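Local coordinates for putative signal recognition particle protein (Chaetomium thermophilum, PDB 5CK4) that binds GDP and GTP as the Arf-like GTPase subunit of the signal recognition particle receptor at the endoplasmic reticulum membrane, at residues K233-E237 and F279-E283. Residues are numbered along the deposited sequence; the frame is centred on the assembly and turned at random. Where two conformers were deposited one is given.
Sequences KSRLE and FKFEE
Start with Glu237, which loses 102 Å² to this contact. It sits on the helical turn 233-237, its CA 5.8 Å from that of Lys280, and its m,t rotamer brings OE2 to accept a nearly straight hydrogen bond from Phe281 N (2.9 Å). That amide opens a 3-10 segment running on past Glu283, entered from the extended Phe279 and Lys280. Glu237 OE2 also salt-bridges Lys233 NZ (2.9 Å), while a water joins Glu237 OE1 (2.7 Å) to Lys280 NZ (3.1 Å). Phe281, 82 Å² covered, turns its ring (chi1 m) against the helix: its CZ lies 3.9 Å from Leu236 CB, and Leu189 and Leu193 of helix 180-201 pack on it too. Lys233, 53 Å², is extended through chi3 (t,t,t) and turns at chi4 (m), bringing NZ to Glu282 OE1 (3.0 Å) and OE2 (3.2 Å). Its charge thus bridges two carboxylates. This three-residue salt-bridge network beside the apolar packing of Phe281 fastens the connection from helix 229-249 to strand 291-295 in a P-loop GTPase fold.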
ATOM      1  N   LYS A 233       4.765   2.628 -12.353  1.00 15.48           N
ATOM      2  CA  LYS A 233       5.986   2.693 -11.544  1.00 16.81           C
ATOM      3  C   LYS A 233       6.805   3.965 -11.808  1.00 19.97           C
ATOM      4  O   LYS A 233       7.140   4.676 -10.871  1.00 15.44           O
ATOM      5  CB  LYS A 233       6.858   1.450 -11.769  1.00 13.39           C
ATOM      6  CG  LYS A 233       8.150   1.418 -10.926  1.00 16.55           C
ATOM      7  CD  LYS A 233       8.929   0.130 -11.180  1.00 18.72           C
ATOM      8  CE  LYS A 233       9.982  -0.119 -10.102  1.00 25.57           C
ATOM      9  NZ  LYS A 233      11.245   0.638 -10.342  1.00 33.68           N
ATOM     10  N   SER A 234       7.123   4.247 -13.073  1.00 18.96           N
ATOM     11  CA  SER A 234       7.945   5.413 -13.390  0.54 18.26           C
ATOM     12  C   SER A 234       7.219   6.742 -13.123  1.00 18.11           C
ATOM     13  O   SER A 234       7.827   7.700 -12.650  1.00 15.92           O
ATOM     14  CB  SER A 234       8.471   5.353 -14.832  0.54 19.48           C
ATOM     15  OG  SER A 234       7.416   5.438 -15.768  0.54 16.70           O
ATOM     16  N   ARG A 235       5.924   6.800 -13.399  1.00 15.44           N
ATOM     17  CA  ARG A 235       5.167   8.028 -13.134  1.00 15.29           C
ATOM     18  C   ARG A 235       5.055   8.327 -11.639  1.00 15.30           C
ATOM     19  O   ARG A 235       5.162   9.484 -11.215  1.00 15.35           O
ATOM     20  CB  ARG A 235       3.782   7.960 -13.761  1.00 16.05           C
ATOM     21  CG  ARG A 235       3.846   8.097 -15.268  1.00 24.69           C
ATOM     22  CD  ARG A 235       2.491   8.339 -15.872  1.00 30.17           C
ATOM     23  NE  ARG A 235       2.535   8.104 -17.306  1.00 39.95           N
ATOM     24  CZ  ARG A 235       1.473   8.154 -18.104  1.00 46.75           C
ATOM     25  NH1 ARG A 235       0.278   8.434 -17.604  1.00 38.01           N
ATOM     26  NH2 ARG A 235       1.612   7.922 -19.402  1.00 47.28           N
ATOM     27  N   LEU A 236       4.837   7.288 -10.851  1.00 12.16           N
ATOM     28  CA  LEU A 236       4.802   7.443  -9.391  1.00 14.75           C
ATOM     29  C   LEU A 236       6.164   7.861  -8.848  1.00 15.08           C
ATOM     30  O   LEU A 236       6.251   8.734  -7.976  1.00 12.81           O
ATOM     31  CB  LEU A 236       4.344   6.153  -8.711  1.00 14.91           C
ATOM     32  CG  LEU A 236       2.849   5.777  -8.782  1.00 18.44           C
ATOM     33  CD1 LEU A 236       2.620   4.428  -8.124  1.00 13.69           C
ATOM     34  CD2 LEU A 236       1.958   6.838  -8.146  1.00 17.41           C
ATOM     35  N   GLU A 237       7.224   7.239  -9.362  1.00 10.40           N
ATOM     36  CA  GLU A 237       8.578   7.536  -8.895  1.00 17.65           C
ATOM     37  C   GLU A 237       8.944   8.985  -9.174  1.00 13.91           C
ATOM     38  O   GLU A 237       9.548   9.667  -8.337  1.00 13.42           O
ATOM     39  CB  GLU A 237       9.595   6.597  -9.550  1.00 14.73           C
ATOM     40  CG  GLU A 237       9.608   5.226  -8.882  1.00 18.49           C
ATOM     41  CD  GLU A 237      10.412   4.210  -9.631  1.00 20.86           C
ATOM     42  OE1 GLU A 237      10.695   4.422 -10.833  1.00 17.57           O
ATOM     43  OE2 GLU A 237      10.769   3.187  -9.010  1.00 19.77           O
ATOM     44  N   PHE A 279      14.522   9.426  -7.364  1.00 18.50           N
ATOM     45  CA  PHE A 279      13.787   8.459  -6.570  1.00 11.67           C
ATOM     46  C   PHE A 279      13.483   7.183  -7.342  1.00 15.92           C
ATOM     47  O   PHE A 279      13.009   7.244  -8.470  1.00 14.58           O
ATOM     48  CB  PHE A 279      12.458   9.011  -6.028  1.00 10.98           C
ATOM     49  CG  PHE A 279      11.750   8.027  -5.145  1.00 13.46           C
ATOM     50  CD1 PHE A 279      12.113   7.901  -3.804  1.00 13.55           C
ATOM     51  CD2 PHE A 279      10.755   7.183  -5.661  1.00  9.33           C
ATOM     52  CE1 PHE A 279      11.489   6.978  -2.975  1.00 19.20           C
ATOM     53  CE2 PHE A 279      10.131   6.259  -4.845  1.00 15.13           C
ATOM     54  CZ  PHE A 279      10.494   6.147  -3.498  1.00 17.10           C
ATOM     55  N   LYS A 280      13.737   6.038  -6.705  1.00 12.84           N
ATOM     56  CA  LYS A 280      13.338   4.733  -7.236  1.00 11.83           C
ATOM     57  C   LYS A 280      12.778   3.926  -6.078  1.00 14.28           C
ATOM     58  O   LYS A 280      13.292   4.017  -4.978  1.00 14.92           O
ATOM     59  CB  LYS A 280      14.540   3.977  -7.821  1.00 12.54           C
ATOM     60  CG  LYS A 280      15.244   4.681  -8.967  1.00 18.44           C
ATOM     61  CD  LYS A 280      14.374   4.740 -10.212  1.00 15.58           C
ATOM     62  CE  LYS A 280      15.155   5.414 -11.346  1.00 26.11           C
ATOM     63  NZ  LYS A 280      14.472   5.276 -12.654  1.00 22.40           N
ATOM     64  N   PHE A 281      11.740   3.129  -6.309  1.00 13.55           N
ATOM     65  CA  PHE A 281      11.176   2.327  -5.220  1.00 12.37           C
ATOM     66  C   PHE A 281      12.224   1.391  -4.613  1.00 10.07           C
ATOM     67  O   PHE A 281      12.200   1.083  -3.407  1.00 12.94           O
ATOM     68  CB  PHE A 281       9.957   1.538  -5.702  1.00 13.56           C
ATOM     69  CG  PHE A 281       8.738   2.389  -5.893  1.00 10.32           C
ATOM     70  CD1 PHE A 281       8.180   3.077  -4.818  1.00 11.25           C
ATOM     71  CD2 PHE A 281       8.149   2.516  -7.140  1.00 14.96           C
ATOM     72  CE1 PHE A 281       7.050   3.868  -4.995  1.00 14.61           C
ATOM     73  CE2 PHE A 281       7.015   3.297  -7.321  1.00 13.26           C
ATOM     74  CZ  PHE A 281       6.471   3.985  -6.252  1.00 11.06           C
ATOM     75  N   GLU A 282      13.164   0.963  -5.446  1.00 10.98           N
ATOM     76  CA  GLU A 282      14.215   0.070  -4.983  1.00 12.35           C
ATOM     77  C   GLU A 282      15.072   0.699  -3.889  1.00 14.31           C
ATOM     78  O   GLU A 282      15.662  -0.002  -3.054  1.00 14.85           O
ATOM     79  CB  GLU A 282      15.099  -0.381  -6.149  1.00 18.72           C
ATOM     80  CG  GLU A 282      14.439  -1.429  -7.049  1.00 20.16           C
ATOM     81  CD  GLU A 282      13.460  -0.834  -8.058  1.00 26.46           C
ATOM     82  OE1 GLU A 282      13.296   0.402  -8.098  1.00 17.32           O
ATOM     83  OE2 GLU A 282      12.859  -1.619  -8.827  1.00 25.88           O
ATOM     84  N   GLU A 283      15.152   2.019  -3.881  1.00 13.43           N
ATOM     85  CA  GLU A 283      16.025   2.667  -2.906  1.00 14.42           C
ATOM     86  C   GLU A 283      15.483   2.500  -1.472  1.00 14.88           C
ATOM     87  O   GLU A 283      16.218   2.642  -0.486  1.00 16.99           O
ATOM     88  CB  GLU A 283      16.242   4.129  -3.286  1.00 16.88           C
ATOM     89  CG  GLU A 283      15.295   5.152  -2.677  1.00 15.26           C
ATOM     90  CD  GLU A 283      15.656   6.568  -3.137  1.00 22.74           C
ATOM     91  OE1 GLU A 283      15.923   6.730  -4.349  1.00 18.15           O
ATOM     92  OE2 GLU A 283      15.697   7.504  -2.302  1.00 17.77           O
TER
HETATM   93  O   HOH W   1      11.710   6.564 -12.138  1.00 20.74           O